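Long-range contacts in fibrillarin-like rRNA/tRNA 2'-O-methyltransferase (Methanocaldococcus jannaschii, PDB 1FBN), which probably transfers methyl groups from S-adenosyl-L-methionine to ribose 2'-hydroxyls of rRNA and tRNA, at sites selected by a guide RNA: residues S57-A62 against H220-G225; V146-V151 against Y173-I178. One frame throughout, in Å; residues are numbered along the deposited sequence.

Contact 1: residues S57-A62 against H220-G225; sequences SKLAAA and HVMFVG
Lys58, which touches His220 across the contact, ends in an ammonium group whose NZ makes a salt bridge with Asp150 OD2. Its chain runs extended as far as CE and then bends (chi4 63°), which turns NZ aside. The methylene CE makes the contact with the histidine, 3.9 Å from His220 CD2 and oblique to the ring. The charged end stays apart, with Lys58 NZ 5.2 Å from His220 NE2, while the other ring nitrogen, ND1, is hydrogen-bonded to Lys218 O.

Met222, a selenomethionine here, fills the rest of the interface. Its CG is anti to the backbone N and sits 4.0 Å from Ala62 CB. Bends at chi2 and chi3 (85°) then bring its methyl to the helix. Met222 CE is 4.0 Å from both Lys58 O and Leu59 CA, and it also meets the CD1 branch of Leu59. The methyl thus rests on the first turn of the helix, against backbone as well as side chain. Ser57 is the N-cap of that turn: its OG accepts a weak hydrogen bond from Ala60 N and is also hydrogen-bonded to Thr88 OG1.

Helix 58-62 crosses strand 220-225 at 80°, with the axes 9.2 Å apart. The strand lies between strands 172-179 and 205-212 of the mixed sheet; Leu59 reaches over to Met175 on the first of these, and on the other face Val221 and Phe223 touch Phe193 of helix 189-203.

Contact 2: residues V146-V151 against Y173-I178; sequences VIYEDV and YGMIAI
From Val146 beside Tyr173 to Glu149 beside Ile176, the two strands run parallel, 6° apart in direction and 4.6 Å between axes. They are central neighbours in the seven-stranded sheet of the Rossmann-like methyltransferase fold. Helix 156-167 lies in the connection between them, a beta-alpha-beta crossover. Four backbone hydrogen bonds join the pair, alternating in direction. Met175 N to Ile147 O, at 2.7 Å, is nearly straight (170°).

On one face, Val146, Tyr148 and Met175 pack together. Met175 CG is anti to its own carbonyl carbon (chi1 -61°) and lies 4.1 Å from Val146 CG1. Its CB meets Tyr148 CD1 at 3.9 Å, oblique to the ring.

On the other face, Glu149 and Ile176 lie side by side and point the same way. Ile176 CD1 ends against the carboxylate, 3.8 Å from Glu149 CD, and Leu160 and Gln156 of the helix also touch the glutamate. An alanine in place of Glu149 would probably leave Ile176 CD1 without this neighbour and open a gap beneath the helix.

At the C-terminal end of the pairing, Asp150 OD2 is salt-bridged to Lys58 NZ, and a water lies 2.7 Å from Asp150 OD1 and 2.6 Å from Ala177 O.

The centres of the two contacts are about 8 Å apart, and contact 2 is nested inside the chain loop closed by contact 1. Strand 220-227 of contact 1 is next to strand 172-179 of contact 2 in one sheet. Probable hydrogen bonds join them from Phe223 N to Ile176 O and from Gly174 N to Gly225 O, each 2.8 Å. On the face under the helix, Met222 CE packs 3.6 Å from Tyr148 CE1. The predicted S-adenosyl-L-methionine site borders both contacts. Contact 2 supplies Asp150 and Val151 to it, and Lys58 of contact 1 pairs with that aspartate. The Leu59 and Tyr148 side chains are each about 4 Å (nearest atoms) from that of Thr88, also predicted.

Contact 1: residues S57-A62 against H220-G225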
loop_
_atom_site.group_PDB
_atom_site.type_symbol
_atom_site.label_atom_id
_atom_site.label_comp_id
_atom_site.label_asym_id
_atom_site.label_seq_id
_atom_site.Cartn_x
_atom_site.Cartn_y
_atom_site.Cartn_z
ATOM N N SER A 57 0.039 -9.505 -1.418
ATOM C CA SER A 57 0.019 -8.050 -1.291
ATOM C C SER A 57 -1.126 -7.426 -2.089
ATOM O O SER A 57 -1.170 -7.535 -3.315
ATOM C CB SER A 57 1.358 -7.471 -1.756
ATOM O OG SER A 57 1.349 -6.049 -1.751
ATOM N N LYS A 58 -2.035 -6.752 -1.389
ATOM C CA LYS A 58 -3.181 -6.110 -2.028
ATOM C C LYS A 58 -2.774 -5.006 -3.013
ATOM O O LYS A 58 -3.480 -4.751 -3.994
ATOM C CB LYS A 58 -4.142 -5.547 -0.976
ATOM C CG LYS A 58 -4.772 -6.599 -0.076
ATOM C CD LYS A 58 -5.796 -5.979 0.866
ATOM C CE LYS A 58 -6.228 -6.965 1.936
ATOM N NZ LYS A 58 -5.074 -7.347 2.807
ATOM N N LEU A 59 -1.649 -4.343 -2.740
ATOM C CA LEU A 59 -1.158 -3.286 -3.620
ATOM C C LEU A 59 -0.664 -3.913 -4.930
ATOM O O LEU A 59 -0.936 -3.390 -6.016
ATOM C CB LEU A 59 -0.050 -2.484 -2.930
ATOM C CG LEU A 59 0.516 -1.286 -3.693
ATOM C CD1 LEU A 59 -0.612 -0.398 -4.205
ATOM C CD2 LEU A 59 1.455 -0.502 -2.791
ATOM N N ALA A 60 0.028 -5.050 -4.831
ATOM C CA ALA A 60 0.504 -5.758 -6.023
ATOM C C ALA A 60 -0.709 -6.240 -6.822
ATOM O O ALA A 60 -0.723 -6.169 -8.049
ATOM C CB ALA A 60 1.374 -6.940 -5.636
ATOM N N ALA A 61 -1.731 -6.715 -6.111
ATOM C CA ALA A 61 -2.962 -7.197 -6.731
ATOM C C ALA A 61 -3.640 -6.079 -7.522
ATOM O O ALA A 61 -4.121 -6.302 -8.634
ATOM C CB ALA A 61 -3.909 -7.740 -5.668
ATOM N N ALA A 62 -3.661 -4.878 -6.940
ATOM C CA ALA A 62 -4.269 -3.713 -7.571
ATOM C C ALA A 62 -3.533 -3.357 -8.856
ATOM O O ALA A 62 -4.162 -3.065 -9.873
ATOM C CB ALA A 62 -4.277 -2.527 -6.613
ATOM N N HIS A 220 -13.098 -7.058 -2.484
ATOM C CA HIS A 220 -12.113 -6.070 -2.047
ATOM C C HIS A 220 -11.887 -5.116 -3.217
ATOM O O HIS A 220 -11.731 -5.557 -4.360
ATOM C CB HIS A 220 -10.769 -6.728 -1.722
ATOM C CG HIS A 220 -10.661 -7.266 -0.331
ATOM N ND1 HIS A 220 -11.342 -8.387 0.093
ATOM C CD2 HIS A 220 -9.905 -6.867 0.719
ATOM C CE1 HIS A 220 -11.007 -8.657 1.341
ATOM N NE2 HIS A 220 -10.138 -7.749 1.745
ATOM N N VAL A 221 -11.861 -3.818 -2.926
ATOM C CA VAL A 221 -11.629 -2.796 -3.950
ATOM C C VAL A 221 -10.624 -1.766 -3.447
ATOM O O VAL A 221 -10.731 -1.291 -2.318
ATOM C CB VAL A 221 -12.936 -2.051 -4.334
ATOM C CG1 VAL A 221 -12.627 -0.863 -5.227
ATOM C CG2 VAL A 221 -13.894 -2.991 -5.044
HETATM N N MSE A 222 -9.630 -1.458 -4.276
HETATM C CA MSE A 222 -8.616 -0.464 -3.936
HETATM C C MSE A 222 -9.077 0.893 -4.473
HETATM O O MSE A 222 -9.303 1.056 -5.673
HETATM C CB MSE A 222 -7.258 -0.840 -4.555
HETATM C CG MSE A 222 -6.110 0.143 -4.290
HETATM SE SE MSE A 222 -5.500 0.178 -2.581
HETATM C CE MSE A 222 -4.348 -1.143 -2.632
ATOM N N PHE A 223 -9.276 1.845 -3.571
ATOM C CA PHE A 223 -9.677 3.193 -3.952
ATOM C C PHE A 223 -8.463 4.114 -3.866
ATOM O O PHE A 223 -7.611 3.956 -2.988
ATOM C CB PHE A 223 -10.771 3.735 -3.017
ATOM C CG PHE A 223 -12.126 3.117 -3.226
ATOM C CD1 PHE A 223 -12.996 3.627 -4.189
ATOM C CD2 PHE A 223 -12.542 2.040 -2.450
ATOM C CE1 PHE A 223 -14.263 3.073 -4.375
ATOM C CE2 PHE A 223 -13.808 1.477 -2.627
ATOM C CZ PHE A 223 -14.670 1.996 -3.591
ATOM N N VAL A 224 -8.366 5.036 -4.818
ATOM C CA VAL A 224 -7.291 6.019 -4.835
ATOM C C VAL A 224 -7.961 7.374 -5.033
ATOM O O VAL A 224 -8.809 7.536 -5.914
ATOM C CB VAL A 224 -6.276 5.769 -5.972
ATOM C CG1 VAL A 224 -5.204 6.849 -5.956
ATOM C CG2 VAL A 224 -5.629 4.394 -5.825
ATOM N N GLY A 225 -7.616 8.331 -4.181
ATOM C CA GLY A 225 -8.203 9.652 -4.293
ATOM C C GLY A 225 -7.228 10.759 -3.957
ATOM O O GLY A 225 -6.271 10.545 -3.210
#

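Contact 2: residues V146-V151 against Y173-I178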
loop_
_atom_site.group_PDB
_atom_site.type_symbol
_atom_site.label_atom_id
_atom_site.label_comp_id
_atom_site.label_asym_id
_atom_site.label_seq_id
_atom_site.Cartn_x
_atom_site.Cartn_y
_atom_site.Cartn_z
ATOM N N VAL A 146 1.475 10.449 0.610
ATOM C CA VAL A 146 0.522 9.372 0.406
ATOM C C VAL A 146 0.188 8.639 1.701
ATOM O O VAL A 146 1.027 8.498 2.590
ATOM C CB VAL A 146 1.099 8.308 -0.590
ATOM C CG1 VAL A 146 0.093 7.180 -0.824
ATOM C CG2 VAL A 146 1.482 8.954 -1.915
ATOM N N ILE A 147 -1.067 8.230 1.822
ATOM C CA ILE A 147 -1.496 7.432 2.960
ATOM C C ILE A 147 -2.003 6.140 2.334
ATOM O O ILE A 147 -2.790 6.172 1.382
ATOM C CB ILE A 147 -2.653 8.074 3.764
ATOM C CG1 ILE A 147 -2.170 9.325 4.501
ATOM C CG2 ILE A 147 -3.191 7.071 4.782
ATOM C CD1 ILE A 147 -3.255 10.011 5.316
ATOM N N TYR A 148 -1.466 5.015 2.794
ATOM C CA TYR A 148 -1.891 3.707 2.311
ATOM C C TYR A 148 -2.579 3.040 3.491
ATOM O O TYR A 148 -1.974 2.883 4.552
ATOM C CB TYR A 148 -0.696 2.858 1.860
ATOM C CG TYR A 148 -1.092 1.475 1.381
ATOM C CD1 TYR A 148 -1.426 1.247 0.043
ATOM C CD2 TYR A 148 -1.166 0.399 2.272
ATOM C CE1 TYR A 148 -1.828 -0.016 -0.397
ATOM C CE2 TYR A 148 -1.566 -0.869 1.843
ATOM C CZ TYR A 148 -1.896 -1.067 0.507
ATOM O OH TYR A 148 -2.287 -2.311 0.072
ATOM N N GLU A 149 -3.833 2.642 3.300
ATOM C CA GLU A 149 -4.591 2.007 4.366
ATOM C C GLU A 149 -5.139 0.625 4.017
ATOM O O GLU A 149 -5.739 0.423 2.962
ATOM C CB GLU A 149 -5.729 2.920 4.810
ATOM C CG GLU A 149 -6.553 2.347 5.945
ATOM C CD GLU A 149 -7.616 3.296 6.444
ATOM O OE1 GLU A 149 -7.441 4.521 6.295
ATOM O OE2 GLU A 149 -8.622 2.814 7.000
ATOM N N ASP A 150 -4.952 -0.309 4.944
ATOM C CA ASP A 150 -5.411 -1.686 4.805
ATOM C C ASP A 150 -5.903 -2.168 6.178
ATOM O O ASP A 150 -5.236 -2.953 6.858
ATOM C CB ASP A 150 -4.265 -2.579 4.292
ATOM C CG ASP A 150 -4.681 -4.039 4.082
ATOM O OD1 ASP A 150 -5.888 -4.341 3.997
ATOM O OD2 ASP A 150 -3.782 -4.902 3.987
ATOM N N VAL A 151 -7.047 -1.641 6.605
ATOM C CA VAL A 151 -7.632 -2.029 7.882
ATOM C C VAL A 151 -9.081 -2.443 7.648
ATOM O O VAL A 151 -9.900 -1.660 7.155
ATOM C CB VAL A 151 -7.489 -0.911 8.986
ATOM C CG1 VAL A 151 -6.478 0.138 8.570
ATOM C CG2 VAL A 151 -8.822 -0.282 9.360
ATOM N N TYR A 173 -2.232 11.984 -1.945
ATOM C CA TYR A 173 -3.128 10.878 -2.262
ATOM C C TYR A 173 -3.440 9.914 -1.130
ATOM O O TYR A 173 -2.599 9.637 -0.267
ATOM C CB TYR A 173 -2.561 10.056 -3.422
ATOM C CG TYR A 173 -2.545 10.764 -4.748
ATOM C CD1 TYR A 173 -1.576 11.723 -5.035
ATOM C CD2 TYR A 173 -3.495 10.476 -5.720
ATOM C CE1 TYR A 173 -1.556 12.383 -6.259
ATOM C CE2 TYR A 173 -3.483 11.129 -6.952
ATOM C CZ TYR A 173 -2.513 12.083 -7.209
ATOM O OH TYR A 173 -2.520 12.762 -8.402
ATOM N N GLY A 174 -4.651 9.367 -1.193
ATOM C CA GLY A 174 -5.092 8.388 -0.224
ATOM C C GLY A 174 -5.356 7.091 -0.970
ATOM O O GLY A 174 -6.062 7.091 -1.983
HETATM N N MSE A 175 -4.712 6.010 -0.533
HETATM C CA MSE A 175 -4.895 4.691 -1.135
HETATM C C MSE A 175 -5.524 3.821 -0.051
HETATM O O MSE A 175 -4.971 3.695 1.038
HETATM C CB MSE A 175 -3.550 4.090 -1.569
HETATM C CG MSE A 175 -2.797 4.893 -2.618
HETATM SE SE MSE A 175 -1.303 4.060 -3.227
HETATM C CE MSE A 175 -2.003 3.033 -4.512
ATOM N N ILE A 176 -6.688 3.247 -0.330
ATOM C CA ILE A 176 -7.356 2.417 0.667
ATOM C C ILE A 176 -7.972 1.139 0.092
ATOM O O ILE A 176 -8.756 1.177 -0.862
ATOM C CB ILE A 176 -8.432 3.243 1.452
ATOM C CG1 ILE A 176 -9.032 2.415 2.594
ATOM C CG2 ILE A 176 -9.530 3.739 0.512
ATOM C CD1 ILE A 176 -10.013 3.178 3.454
ATOM N N ALA A 177 -7.557 0.004 0.649
ATOM C CA ALA A 177 -8.067 -1.300 0.240
ATOM C C ALA A 177 -9.258 -1.597 1.144
ATOM O O ALA A 177 -9.103 -1.771 2.350
ATOM C CB ALA A 177 -6.993 -2.368 0.407
ATOM N N ILE A 178 -10.449 -1.638 0.558
ATOM C CA ILE A 178 -11.666 -1.876 1.319
ATOM C C ILE A 178 -12.286 -3.261 1.148
ATOM O O ILE A 178 -12.578 -3.700 0.034
ATOM C CB ILE A 178 -12.735 -0.808 0.991
ATOM C CG1 ILE A 178 -12.184 0.592 1.280
ATOM C CG2 ILE A 178 -14.005 -1.058 1.802
ATOM C CD1 ILE A 178 -13.188 1.716 1.074
HETATM O O HOH W 1 -8.309 -3.216 4.309
HETATM O O HOH W 2 -8.692 -0.213 4.623
#